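Side-chain contacts in pseudoalteromonas arctica PAMC 21717 (Pseudoalteromonas arctica, PDB 5YL7), which cleaves peptide bonds as a cold-active serine protease of the subtilase family, probably through a Ser-His-Asp triad, and binds several calcium ions: residues T25-A30 and V121-K126; S33-A38 and L293-K298; T42-H47 and V127-V132; A165-M170 and H286-A291; T188-G193 and T302-E307. All coordinates share one frame; numbering follows the deposited sequence.

Interaction 1 of 5, residues T25-A30 and V121-K126; sequences TAWDTA and VAYNAK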
# COMPACT_ATOMS: atom_id res chain seq x y z
N THR A 25 -2.99 -20.28 -4.95
CA THR A 25 -3.55 -20.65 -6.20
C THR A 25 -3.37 -19.60 -7.27
O THR A 25 -3.12 -19.82 -8.46
CB THR A 25 -5.09 -21.02 -6.07
OG1 THR A 25 -5.06 -22.21 -5.27
CG2 THR A 25 -5.70 -21.24 -7.47
N ALA A 26 -3.48 -18.28 -6.86
CA ALA A 26 -3.22 -17.23 -7.82
C ALA A 26 -1.82 -17.28 -8.41
O ALA A 26 -1.66 -17.05 -9.62
CB ALA A 26 -3.47 -15.87 -7.14
N TRP A 27 -0.86 -17.53 -7.54
CA TRP A 27 0.57 -17.58 -7.95
C TRP A 27 0.84 -18.70 -8.95
O TRP A 27 1.88 -18.60 -9.65
CB TRP A 27 1.41 -17.70 -6.74
CG TRP A 27 1.49 -16.42 -5.86
CD1 TRP A 27 1.43 -15.12 -6.28
CD2 TRP A 27 1.72 -16.40 -4.48
NE1 TRP A 27 1.62 -14.32 -5.23
CE2 TRP A 27 1.81 -15.03 -4.09
CE3 TRP A 27 1.86 -17.38 -3.47
CZ2 TRP A 27 2.08 -14.66 -2.80
CZ3 TRP A 27 2.06 -17.03 -2.21
CH2 TRP A 27 2.14 -15.61 -1.85
N ASP A 28 -0.01 -19.72 -9.09
CA ASP A 28 0.14 -20.70 -10.19
C ASP A 28 0.07 -20.05 -11.51
O ASP A 28 0.52 -20.66 -12.53
CB ASP A 28 -0.92 -21.79 -9.98
CG ASP A 28 -0.63 -22.65 -8.82
OD1 ASP A 28 0.53 -22.78 -8.38
OD2 ASP A 28 -1.66 -23.18 -8.22
N THR A 29 -0.62 -18.88 -11.68
CA THR A 29 -0.91 -18.24 -12.95
C THR A 29 -0.23 -16.87 -13.08
O THR A 29 0.10 -16.38 -14.16
CB THR A 29 -2.55 -17.99 -13.02
OG1 THR A 29 -3.15 -19.32 -13.05
CG2 THR A 29 -2.93 -17.34 -14.22
N ALA A 30 -0.16 -16.08 -11.95
CA ALA A 30 0.35 -14.69 -12.06
C ALA A 30 1.09 -14.38 -10.78
O ALA A 30 0.65 -14.68 -9.68
CB ALA A 30 -0.81 -13.71 -12.23
N VAL A 121 2.97 -10.04 -2.22
CA VAL A 121 1.78 -10.43 -2.97
C VAL A 121 2.07 -10.52 -4.43
O VAL A 121 1.62 -11.47 -5.10
CB VAL A 121 0.67 -9.40 -2.67
CG1 VAL A 121 -0.53 -9.66 -3.55
CG2 VAL A 121 0.27 -9.46 -1.20
N ALA A 122 2.72 -9.51 -5.00
CA ALA A 122 3.08 -9.46 -6.41
C ALA A 122 4.58 -9.50 -6.50
O ALA A 122 5.24 -8.55 -6.90
CB ALA A 122 2.49 -8.25 -7.11
N TYR A 123 5.16 -10.67 -6.16
CA TYR A 123 6.57 -10.78 -5.87
C TYR A 123 7.47 -10.73 -7.11
O TYR A 123 8.71 -10.55 -6.92
CB TYR A 123 6.88 -11.98 -5.00
CG TYR A 123 6.45 -13.31 -5.54
CD1 TYR A 123 7.18 -13.97 -6.53
CD2 TYR A 123 5.38 -13.95 -5.06
CE1 TYR A 123 6.85 -15.25 -6.97
CE2 TYR A 123 5.00 -15.20 -5.49
CZ TYR A 123 5.78 -15.84 -6.41
OH TYR A 123 5.44 -17.16 -6.77
N ASN A 124 6.91 -10.81 -8.30
CA ASN A 124 7.73 -10.57 -9.54
C ASN A 124 7.44 -9.22 -10.17
O ASN A 124 8.00 -8.91 -11.19
CB ASN A 124 7.54 -11.71 -10.53
CG ASN A 124 8.29 -12.95 -10.16
OD1 ASN A 124 9.34 -12.92 -9.56
ND2 ASN A 124 7.64 -14.08 -10.38
N ALA A 125 6.61 -8.37 -9.49
CA ALA A 125 6.49 -6.98 -9.88
C ALA A 125 7.69 -6.24 -9.38
O ALA A 125 8.51 -6.73 -8.62
CB ALA A 125 5.19 -6.40 -9.33
N LYS A 126 7.76 -4.95 -9.69
CA LYS A 126 8.73 -4.04 -9.15
C LYS A 126 8.04 -2.82 -8.55
O LYS A 126 6.92 -2.43 -9.05
CB LYS A 126 9.70 -3.54 -10.21
CG LYS A 126 10.47 -4.62 -10.86
CD LYS A 126 11.51 -5.19 -9.94
CE LYS A 126 12.72 -5.78 -10.75
NZ LYS A 126 12.32 -6.99 -11.43

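Interaction 2 of 5, residues S33-A38 and L293-K298; sequences SGVVVA and LIKQAK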
# COMPACT_ATOMS: atom_id res chain seq x y z
N SER A 33 4.85 -10.35 -12.80
CA SER A 33 6.00 -10.11 -13.75
C SER A 33 5.68 -9.05 -14.77
O SER A 33 4.62 -9.07 -15.38
CB SER A 33 6.22 -11.37 -14.55
OG SER A 33 6.54 -12.44 -13.74
N GLY A 34 6.58 -8.06 -14.91
CA GLY A 34 6.43 -7.02 -15.88
C GLY A 34 5.60 -5.82 -15.42
O GLY A 34 5.44 -4.87 -16.21
N VAL A 35 5.08 -5.87 -14.23
CA VAL A 35 4.19 -4.81 -13.73
C VAL A 35 4.94 -3.96 -12.72
O VAL A 35 5.82 -4.42 -12.01
CB VAL A 35 2.94 -5.49 -13.09
CG1 VAL A 35 1.99 -4.45 -12.60
CG2 VAL A 35 2.28 -6.41 -14.08
N VAL A 36 4.57 -2.66 -12.72
CA VAL A 36 5.17 -1.67 -11.84
C VAL A 36 4.11 -1.10 -10.89
O VAL A 36 3.05 -0.66 -11.35
CB VAL A 36 5.85 -0.54 -12.64
CG1 VAL A 36 6.38 0.55 -11.74
CG2 VAL A 36 6.97 -1.11 -13.48
N VAL A 37 4.43 -1.14 -9.60
CA VAL A 37 3.60 -0.55 -8.56
C VAL A 37 4.30 0.58 -7.93
O VAL A 37 5.39 0.41 -7.37
CB VAL A 37 3.16 -1.63 -7.50
CG1 VAL A 37 2.24 -1.00 -6.45
CG2 VAL A 37 2.53 -2.85 -8.14
N ALA A 38 3.70 1.78 -7.93
CA ALA A 38 4.25 2.93 -7.19
C ALA A 38 3.67 2.93 -5.79
O ALA A 38 2.45 2.88 -5.63
CB ALA A 38 3.99 4.20 -7.96
N LEU A 293 -1.24 -8.50 -10.16
CA LEU A 293 -1.46 -9.86 -10.70
C LEU A 293 -2.40 -9.75 -11.86
O LEU A 293 -2.18 -10.39 -12.93
CB LEU A 293 -1.98 -10.81 -9.65
CG LEU A 293 -1.16 -10.95 -8.39
CD1 LEU A 293 -1.76 -12.04 -7.50
CD2 LEU A 293 0.31 -11.23 -8.69
N ILE A 294 -3.49 -9.04 -11.72
CA ILE A 294 -4.45 -8.81 -12.79
C ILE A 294 -3.79 -8.23 -13.95
O ILE A 294 -4.07 -8.67 -15.13
CB ILE A 294 -5.64 -7.90 -12.28
CG1 ILE A 294 -6.48 -8.64 -11.30
CG2 ILE A 294 -6.42 -7.38 -13.45
CD1 ILE A 294 -7.36 -7.69 -10.44
N LYS A 295 -2.95 -7.22 -13.83
CA LYS A 295 -2.30 -6.55 -14.97
C LYS A 295 -1.32 -7.49 -15.66
O LYS A 295 -1.20 -7.35 -16.89
CB LYS A 295 -1.62 -5.26 -14.47
CG LYS A 295 -1.12 -4.37 -15.56
CD LYS A 295 -2.25 -3.76 -16.36
CE LYS A 295 -1.75 -2.67 -17.29
NZ LYS A 295 -2.73 -2.07 -18.09
N GLN A 296 -0.67 -8.38 -14.99
CA GLN A 296 0.15 -9.39 -15.70
C GLN A 296 -0.74 -10.25 -16.57
O GLN A 296 -0.44 -10.50 -17.74
CB GLN A 296 0.90 -10.25 -14.76
CG GLN A 296 1.78 -11.32 -15.49
CD GLN A 296 2.30 -12.36 -14.59
OE1 GLN A 296 2.36 -12.28 -13.37
NE2 GLN A 296 2.88 -13.40 -15.16
N ALA A 297 -1.85 -10.71 -16.05
CA ALA A 297 -2.77 -11.62 -16.79
C ALA A 297 -3.45 -10.89 -17.89
O ALA A 297 -3.77 -11.51 -18.94
CB ALA A 297 -3.75 -12.23 -15.84
N LYS A 298 -3.78 -9.62 -17.79
CA LYS A 298 -4.52 -8.79 -18.74
C LYS A 298 -3.74 -7.49 -18.93
O LYS A 298 -4.08 -6.44 -18.38
CB LYS A 298 -5.92 -8.57 -18.16
CG LYS A 298 -6.86 -7.92 -19.19
CD LYS A 298 -8.24 -7.79 -18.58
CE LYS A 298 -9.25 -6.94 -19.35
NZ LYS A 298 -9.37 -7.45 -20.76

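Interaction 3 of 5, residues T42-H47 and V127-V132; sequences TGYRPH and VVPVRV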
# COMPACT_ATOMS: atom_id res chain seq x y z
N THR A 42 6.24 6.81 3.05
CA THR A 42 7.32 7.46 3.78
C THR A 42 8.71 7.27 3.15
O THR A 42 9.68 7.78 3.69
CB THR A 42 7.35 7.01 5.27
OG1 THR A 42 7.75 5.60 5.28
CG2 THR A 42 6.04 7.15 5.95
N GLY A 43 8.76 6.55 2.04
CA GLY A 43 10.00 6.08 1.49
C GLY A 43 10.32 4.69 1.85
O GLY A 43 9.45 3.96 2.37
N TYR A 44 11.53 4.23 1.62
CA TYR A 44 11.93 2.83 1.89
C TYR A 44 13.33 2.76 2.49
O TYR A 44 14.12 3.70 2.29
CB TYR A 44 11.84 1.98 0.64
CG TYR A 44 12.94 2.23 -0.34
CD1 TYR A 44 13.07 3.39 -1.09
CD2 TYR A 44 13.99 1.33 -0.52
CE1 TYR A 44 14.12 3.62 -1.88
CE2 TYR A 44 15.05 1.57 -1.32
CZ TYR A 44 15.11 2.70 -2.01
OH TYR A 44 16.17 2.99 -2.84
N ARG A 45 13.60 1.64 3.16
CA ARG A 45 15.00 1.26 3.37
C ARG A 45 15.31 0.11 2.49
O ARG A 45 14.43 -0.72 2.14
CB ARG A 45 15.25 0.90 4.83
CG ARG A 45 15.03 1.99 5.82
CD ARG A 45 15.69 3.28 5.52
NE ARG A 45 17.11 3.14 5.20
CZ ARG A 45 17.85 4.15 4.71
NH1 ARG A 45 19.09 3.89 4.32
NH2 ARG A 45 17.35 5.33 4.59
N PRO A 46 16.57 -0.04 2.04
CA PRO A 46 16.97 -1.10 1.10
C PRO A 46 17.13 -2.46 1.77
O PRO A 46 18.19 -3.12 1.72
CB PRO A 46 18.29 -0.55 0.52
CG PRO A 46 18.88 0.08 1.72
CD PRO A 46 17.73 0.84 2.35
N HIS A 47 16.06 -2.92 2.36
CA HIS A 47 16.02 -4.18 3.13
C HIS A 47 16.51 -5.28 2.22
O HIS A 47 16.12 -5.38 1.04
CB HIS A 47 14.57 -4.38 3.62
CG HIS A 47 14.40 -5.50 4.59
ND1 HIS A 47 14.67 -6.83 4.30
CD2 HIS A 47 13.85 -5.45 5.82
CE1 HIS A 47 14.31 -7.53 5.37
NE2 HIS A 47 13.80 -6.71 6.30
N VAL A 127 8.63 -2.26 -7.51
CA VAL A 127 8.07 -1.11 -6.80
C VAL A 127 8.88 0.14 -7.10
O VAL A 127 10.12 0.13 -6.97
CB VAL A 127 8.02 -1.34 -5.32
CG1 VAL A 127 7.78 -0.06 -4.49
CG2 VAL A 127 6.96 -2.36 -4.98
N VAL A 128 8.16 1.19 -7.46
CA VAL A 128 8.76 2.56 -7.54
C VAL A 128 8.39 3.25 -6.26
O VAL A 128 7.19 3.52 -5.99
CB VAL A 128 8.24 3.33 -8.75
CG1 VAL A 128 8.62 4.78 -8.74
CG2 VAL A 128 8.71 2.67 -10.01
N PRO A 129 9.32 3.58 -5.41
CA PRO A 129 9.06 4.29 -4.20
C PRO A 129 8.91 5.76 -4.44
O PRO A 129 9.78 6.37 -5.04
CB PRO A 129 10.28 4.01 -3.33
CG PRO A 129 11.39 3.85 -4.34
CD PRO A 129 10.76 3.24 -5.56
N VAL A 130 7.77 6.34 -4.07
CA VAL A 130 7.50 7.77 -4.21
C VAL A 130 7.32 8.30 -2.85
O VAL A 130 6.32 8.03 -2.17
CB VAL A 130 6.31 8.02 -5.15
CG1 VAL A 130 6.15 9.52 -5.38
CG2 VAL A 130 6.49 7.31 -6.45
N ARG A 131 8.33 9.02 -2.35
CA ARG A 131 8.35 9.49 -1.00
C ARG A 131 7.54 10.77 -0.89
O ARG A 131 7.93 11.79 -1.46
CB ARG A 131 9.76 9.62 -0.42
CG ARG A 131 9.79 10.18 0.96
CD ARG A 131 11.15 9.97 1.61
NE ARG A 131 11.06 10.43 2.97
CZ ARG A 131 11.57 11.54 3.53
NH1 ARG A 131 12.31 12.35 2.81
NH2 ARG A 131 11.30 11.83 4.77
N VAL A 132 6.44 10.73 -0.16
CA VAL A 132 5.55 11.86 0.02
C VAL A 132 5.26 12.16 1.44
O VAL A 132 4.67 13.25 1.71
CB VAL A 132 4.25 11.67 -0.79
CG1 VAL A 132 4.50 11.47 -2.30
CG2 VAL A 132 3.41 10.55 -0.23
O HOH W 1 7.36 5.36 -0.42

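Interaction 4 of 5, residues A165-M170 and H286-A291; sequences ADVINM and HVAGVA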
# COMPACT_ATOMS: atom_id res chain seq x y z
N ALA A 165 4.00 3.72 -13.56
CA ALA A 165 3.33 2.66 -12.80
C ALA A 165 2.04 2.19 -13.41
O ALA A 165 1.27 3.00 -13.92
CB ALA A 165 3.13 3.06 -11.36
N ASP A 166 1.78 0.92 -13.32
CA ASP A 166 0.49 0.34 -13.60
C ASP A 166 -0.53 0.49 -12.46
O ASP A 166 -1.71 0.57 -12.66
CB ASP A 166 0.68 -1.16 -13.91
CG ASP A 166 1.66 -1.40 -15.01
OD1 ASP A 166 1.27 -1.10 -16.14
OD2 ASP A 166 2.81 -1.78 -14.84
N VAL A 167 0.04 0.55 -11.26
CA VAL A 167 -0.78 0.55 -10.01
C VAL A 167 -0.13 1.61 -9.09
O VAL A 167 1.09 1.62 -8.98
CB VAL A 167 -0.75 -0.80 -9.33
CG1 VAL A 167 -1.57 -0.80 -8.05
CG2 VAL A 167 -1.15 -1.90 -10.25
N ILE A 168 -0.96 2.41 -8.43
CA ILE A 168 -0.52 3.28 -7.31
C ILE A 168 -1.13 2.72 -6.08
O ILE A 168 -2.34 2.43 -6.01
CB ILE A 168 -0.95 4.71 -7.54
CG1 ILE A 168 -0.00 5.40 -8.59
CG2 ILE A 168 -1.03 5.52 -6.29
CD1 ILE A 168 -0.57 6.66 -9.15
N ASN A 169 -0.33 2.63 -5.02
CA ASN A 169 -0.80 2.37 -3.64
C ASN A 169 -0.62 3.58 -2.78
O ASN A 169 0.49 4.13 -2.68
CB ASN A 169 -0.03 1.16 -3.05
CG ASN A 169 -0.58 0.76 -1.71
OD1 ASN A 169 -1.49 -0.06 -1.63
ND2 ASN A 169 -0.08 1.41 -0.62
N MET A 170 -1.69 4.04 -2.14
CA MET A 170 -1.65 5.13 -1.16
C MET A 170 -2.21 4.62 0.12
O MET A 170 -3.42 4.66 0.45
CB MET A 170 -2.47 6.38 -1.59
CG MET A 170 -1.69 7.14 -2.68
SD MET A 170 -2.40 8.81 -2.97
CE MET A 170 -3.24 8.05 -3.87
N HIS A 286 -2.17 -5.27 -0.14
CA HIS A 286 -2.68 -6.56 -0.63
C HIS A 286 -3.44 -6.36 -1.89
O HIS A 286 -3.31 -7.14 -2.88
CB HIS A 286 -3.52 -7.25 0.44
CG HIS A 286 -2.77 -7.86 1.61
ND1 HIS A 286 -2.45 -7.18 2.75
CD2 HIS A 286 -2.27 -9.13 1.78
CE1 HIS A 286 -1.81 -8.03 3.55
NE2 HIS A 286 -1.70 -9.22 3.01
N VAL A 287 -4.34 -5.38 -1.91
CA VAL A 287 -5.16 -5.10 -3.08
C VAL A 287 -4.31 -4.55 -4.25
O VAL A 287 -4.55 -4.98 -5.40
CB VAL A 287 -6.31 -4.17 -2.72
CG1 VAL A 287 -7.19 -3.83 -3.92
CG2 VAL A 287 -7.09 -4.75 -1.60
N ALA A 288 -3.35 -3.71 -3.98
CA ALA A 288 -2.45 -3.22 -5.02
C ALA A 288 -1.70 -4.37 -5.61
O ALA A 288 -1.50 -4.40 -6.81
CB ALA A 288 -1.53 -2.14 -4.46
N GLY A 289 -1.27 -5.31 -4.75
CA GLY A 289 -0.58 -6.47 -5.33
C GLY A 289 -1.49 -7.28 -6.20
O GLY A 289 -1.07 -7.75 -7.28
N VAL A 290 -2.76 -7.52 -5.83
CA VAL A 290 -3.68 -8.22 -6.73
C VAL A 290 -3.92 -7.44 -7.97
O VAL A 290 -4.03 -8.07 -9.06
CB VAL A 290 -4.96 -8.68 -5.99
CG1 VAL A 290 -5.90 -9.40 -6.94
CG2 VAL A 290 -4.60 -9.60 -4.83
N ALA A 291 -4.01 -6.12 -7.91
CA ALA A 291 -4.10 -5.34 -9.14
C ALA A 291 -2.92 -5.61 -10.07
O ALA A 291 -3.13 -5.71 -11.31
CB ALA A 291 -4.19 -3.85 -8.79

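Interaction 5 of 5, residues T188-G193 and T302-E307; sequences TARSNG and TPDEIE. With CA (calcium ion), chain F.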
# COMPACT_ATOMS: atom_id res chain seq x y z
N THR A 188 -5.58 12.41 -13.77
CA THR A 188 -4.39 12.31 -14.59
C THR A 188 -3.82 10.88 -14.55
O THR A 188 -3.56 10.23 -15.60
CB THR A 188 -3.30 13.28 -14.20
OG1 THR A 188 -3.78 14.61 -14.56
CG2 THR A 188 -1.98 13.05 -14.84
N ALA A 189 -3.65 10.33 -13.34
CA ALA A 189 -3.09 8.95 -13.26
C ALA A 189 -3.97 7.94 -13.99
O ALA A 189 -3.50 7.10 -14.78
CB ALA A 189 -2.97 8.56 -11.79
N ARG A 190 -5.30 8.03 -13.76
CA ARG A 190 -6.24 7.11 -14.45
C ARG A 190 -6.19 7.24 -15.96
O ARG A 190 -6.17 6.27 -16.68
CB ARG A 190 -7.67 7.40 -13.99
CG ARG A 190 -7.93 7.05 -12.53
CD ARG A 190 -9.24 7.62 -12.08
NE ARG A 190 -10.37 7.35 -12.96
CZ ARG A 190 -10.93 6.18 -13.12
NH1 ARG A 190 -10.65 5.18 -12.34
NH2 ARG A 190 -11.77 5.92 -14.11
N SER A 191 -6.00 8.49 -16.43
CA SER A 191 -5.96 8.76 -17.94
C SER A 191 -4.69 8.18 -18.51
O SER A 191 -4.63 7.84 -19.70
CB SER A 191 -5.99 10.25 -18.13
OG SER A 191 -4.76 10.90 -17.85
N ASN A 192 -3.64 8.06 -17.68
CA ASN A 192 -2.38 7.43 -18.10
C ASN A 192 -2.42 5.94 -17.94
O ASN A 192 -1.40 5.26 -18.20
CB ASN A 192 -1.24 8.06 -17.31
CG ASN A 192 -0.92 9.44 -17.71
OD1 ASN A 192 -1.21 9.80 -18.92
ND2 ASN A 192 -0.31 10.23 -16.88
N GLY A 193 -3.53 5.32 -17.50
CA GLY A 193 -3.68 3.90 -17.45
C GLY A 193 -3.41 3.33 -16.05
O GLY A 193 -3.32 2.08 -15.93
N THR A 302 -7.74 -1.64 -18.26
CA THR A 302 -7.87 -0.25 -17.86
C THR A 302 -8.06 -0.11 -16.35
O THR A 302 -8.42 -1.09 -15.69
CB THR A 302 -9.04 0.40 -18.57
OG1 THR A 302 -10.22 -0.19 -18.07
CG2 THR A 302 -8.98 0.30 -20.13
N PRO A 303 -7.92 1.08 -15.81
CA PRO A 303 -8.20 1.23 -14.38
C PRO A 303 -9.58 0.81 -14.01
O PRO A 303 -9.79 0.18 -12.96
CB PRO A 303 -7.93 2.74 -14.13
CG PRO A 303 -6.84 3.05 -15.12
CD PRO A 303 -7.19 2.28 -16.38
N ASP A 304 -10.60 1.14 -14.82
CA ASP A 304 -11.94 0.71 -14.49
C ASP A 304 -12.11 -0.76 -14.61
O ASP A 304 -12.80 -1.38 -13.77
CB ASP A 304 -12.96 1.42 -15.45
CG ASP A 304 -13.12 2.83 -15.09
OD1 ASP A 304 -12.80 3.34 -14.00
OD2 ASP A 304 -13.72 3.57 -15.92
N GLU A 305 -11.44 -1.42 -15.55
CA GLU A 305 -11.56 -2.85 -15.67
C GLU A 305 -10.90 -3.54 -14.47
O GLU A 305 -11.41 -4.54 -13.92
CB GLU A 305 -10.92 -3.41 -16.92
CG GLU A 305 -11.73 -3.13 -18.17
CD GLU A 305 -10.97 -3.40 -19.41
OE1 GLU A 305 -9.76 -3.38 -19.57
OE2 GLU A 305 -11.75 -3.59 -20.40
N ILE A 306 -9.75 -3.04 -13.99
CA ILE A 306 -9.09 -3.62 -12.82
C ILE A 306 -9.94 -3.48 -11.59
O ILE A 306 -10.13 -4.45 -10.83
CB ILE A 306 -7.67 -3.10 -12.63
CG1 ILE A 306 -6.80 -3.35 -13.84
CG2 ILE A 306 -7.10 -3.60 -11.32
CD1 ILE A 306 -5.42 -2.70 -13.78
N GLU A 307 -10.50 -2.30 -11.37
CA GLU A 307 -11.41 -2.12 -10.23
C GLU A 307 -12.58 -3.11 -10.32
O GLU A 307 -13.01 -3.70 -9.34
CB GLU A 307 -11.88 -0.68 -10.15
CG GLU A 307 -12.86 -0.42 -9.00
CD GLU A 307 -13.08 0.99 -8.68
OE1 GLU A 307 -12.65 1.91 -9.41
OE2 GLU A 307 -13.75 1.26 -7.64
CA CA F . -14.27 3.16 -6.13
O HOH W 2 -10.50 2.34 -11.09
O HOH W 3 -13.95 4.14 -8.44
O HOH W 4 -16.67 2.94 -4.57
O HOH W 5 -16.52 3.29 -6.91
O HOH W 6 -15.14 4.09 -4.04
O HOH W 7 -14.03 5.68 -6.03

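Interaction 1 of 5, residues T25-A30 and V121-K126
W27 and Y123 meet ring to ring, and the same tryptophan holds the backbone of V121. At the foot of the W27 side chain, CB lies 4.1 Å from Y123 OH. Next along, CG and CD2 both sit against Y123 CE2, which reaches over one face of the indole. CD1 lies between two partners, with Y123 CE2 over the face and V121 O off the edge. The rings come nearest at W27 CE2 and Y123 CE2, 3.5 Å apart. This is a T-shaped (edge-to-face) stack. The tyrosine presents its edge, the planes stand at 63°, and the centroids of the tyrosine ring and the five-membered ring are 4.7 Å apart. The polar end, W27 NE1, donates to V121 O at 2.9 Å. Its N-H points almost straight at the oxygen (172°), which lies in the indole plane. Y123 carries CG between its backbone N and carbonyl carbon (chi1 57°), and this turns the ring toward W27. The Y123 side chain is about 8 Å from a bound calcium. A phenylalanine at W27 would probably leave V121 O without this donor and give the Y123 ring a smaller face to rest on. A type I turn, A122 to A125, follows directly. In this subtilase fold the contact joins N-terminal helix 23-27 to the loop entering strand 126-131 of the central parallel sheet.

Interaction 2 of 5, residues S33-A38 and L293-K298
S33 and V35 face the last turns of helix 280-297, and Q296 touches both. The Q296 side chain runs alongside the backbone of S33, with Q296 CG 3.6 Å from S33 O. Its amide oxygen OE1 accepts a weak bond from S33 N, 3.2 Å long and bent to 132°. Q296 NE2 lies 4.0 Å from S33 CB. V35 presses its CG2 methyl on the helix backbone, 3.7 Å from Q296 N. Both V35 methyls, CG1 and CG2, also reach K295 CB at 4.1 Å. The Q296 chain leaves the helix with CG anti to the backbone N (chi1 -180°) and stays extended, which carries the amide out to the backbone of residues 31-33. There OE1 also accepts from T31 N and G32 N, so three backbone N-H groups converge on one oxygen. A leucine at Q296 would probably leave those three N-H groups without their common acceptor. K295 lays only its base against V35. It then bends at chi2 and sends NZ away to the carbonyls of A301 and P299. Further out, D166 touches both V35 and K295. Helix 331-338 packs on L293, I294 and A297, and helix 303-312 covers I294. Strand 36-41, which V35 leads into, lies between strands 126-131 and 167-170 in the parallel sheet.

Interaction 3 of 5, residues T42-H47 and V127-V132
T42, G43 and Y44 form the start of the loop after strand 36-41 and pack on P129 and R131 of the neighbouring parallel strand, 126-131. This is at the C-terminal ends of the strands of the central sheet of the subtilisin-like fold. D41, just before T42, has a geometry with H100 and S281 consistent with the catalytic triad of the family, and the T42 side chain touches H100. R131 NE donates to T42 O at 3.1 Å. The bond is bent, with an N-H...O angle of 140°. The oxygen lies near the guanidinium plane, but the donor stands above the carbonyl plane. R131 has CG anti to its backbone N (chi1 177°) and is extended as far as NE, which takes its end past G43. Its other nitrogens have partners of their own: NH1 binds D59 OD2, a residue that also binds calcium, and NH2 binds A67 O. The arginine therefore connects the loop next to the likely active site with a calcium site. G43 has a positive phi of 98°. Glycine also suits the place because a CB here would run into R131 CD. A water takes the N-H of G43, with G43 N 3.1 Å from it, and donates only weakly to V130 O. T42 OG1 turns the other way, to G101 N and D79 OD2. Y44 meets the P129 ring obliquely through CD1 and CE1. Y44 CD1 is 3.6 Å from P129 CB, and Y44 CE1 is 3.7 Å from P129 CG.

Interaction 4 of 5, residues A165-M170 and H286-A291
V167 and N169 of strand 167-170 pack against A288 and A291 of helix 280-297 in a buried, mainly apolar helix-on-sheet contact. Its centre is about 7 Å from the centre of the chain. The short segments run antiparallel, at 179°, with their axes 8.5 Å apart. The small helix residues bear the contact. A288 and A291, three residues apart, face the strand on one side of the helix. V167 meets both with its methyls. V167 CG1 lies 3.8 Å from A288 CB and equally far from A288 O. V167 CG2 lies 3.9 Å from A291 CB. With CG1 anti to the backbone N (chi1 179°), CG2 turns to A291, while CG1 rests on A288 and also comes near A291. This is the layered core of the subtilase fold, where helices cover a parallel sheet. Strand 167-170 lies between strands 36-41 and 195-199. Two residues along from V167, N169 faces the same helix. Its CB is 3.9 Å from A288 CB, so the A288 methyl touches V167 and N169 together. The intervening I168 points to the other side of the sheet, where it meets I147 and A150 of helix 140-150. N169 also lies near, without touching, the likely catalytic triad. On the far side of helix 280-297, H286 is held by M282 O through ND1 and by H13 through NE2.

Interaction 5 of 5, residues T188-G193 and T302-E307
G193, which ends helix 180-191 in a Schellman motif with positive phi, comes closest to T302, the N-cap of helix 303-312, with their CA atoms 5.9 Å apart, which brings P303, the next residue, onto G193. T302 and E305 form a capping box. P303 fits its ring against the end of the first helix, where CG is 3.6 Å from both R190 O and G193 C. R190 reaches across to D304 after a bend at chi3 (49°). Both end nitrogens grip the single oxygen D304 OD1. R190 NH2 donates at 2.8 Å and nearly straight (168°), while R190 NH1 is longer, 3.3 Å, and more bent. The oxygen lies near the guanidinium plane, and both nitrogens approach it from the same face of the carboxylate. NH1 also binds G217 O. A water joins R190 NH1, weakly, to E307 OE1, which is 2.8 Å from that water. E307 OE2 binds a calcium ion at 2.5 Å, and V218 and D241 are its other protein ligands. The salt bridge thus lies one water and one glutamate away from a calcium site. The arginine would be expected to favour an ionised D304, and the calcium an ionised E307.

Overall arrangement
Along the chain, interaction 3 (42-47 with 127-132) and interaction 4 (165-170 with 286-291) are nested in the loop closed by interaction 2 (33-38 with 293-298). Interaction 1 crosses interactions 2 and 3, and interaction 5 crosses interactions 2 and 4. Interactions 2, 3 and 4 share the central parallel sheet through adjacent strands 126-131, 36-41 and 167-170. Helix 280-297 serves interactions 2 and 4, whose centres are about 9 Å apart. Interaction 1 also touches that helix. Interaction 5 lies at the surface and meets interaction 4 through I306 and A291. Interactions 3 and 5 are about 23 Å apart between centres. They tie helix 23-27, the sheet and helices 280-297 and 303-312 into one body.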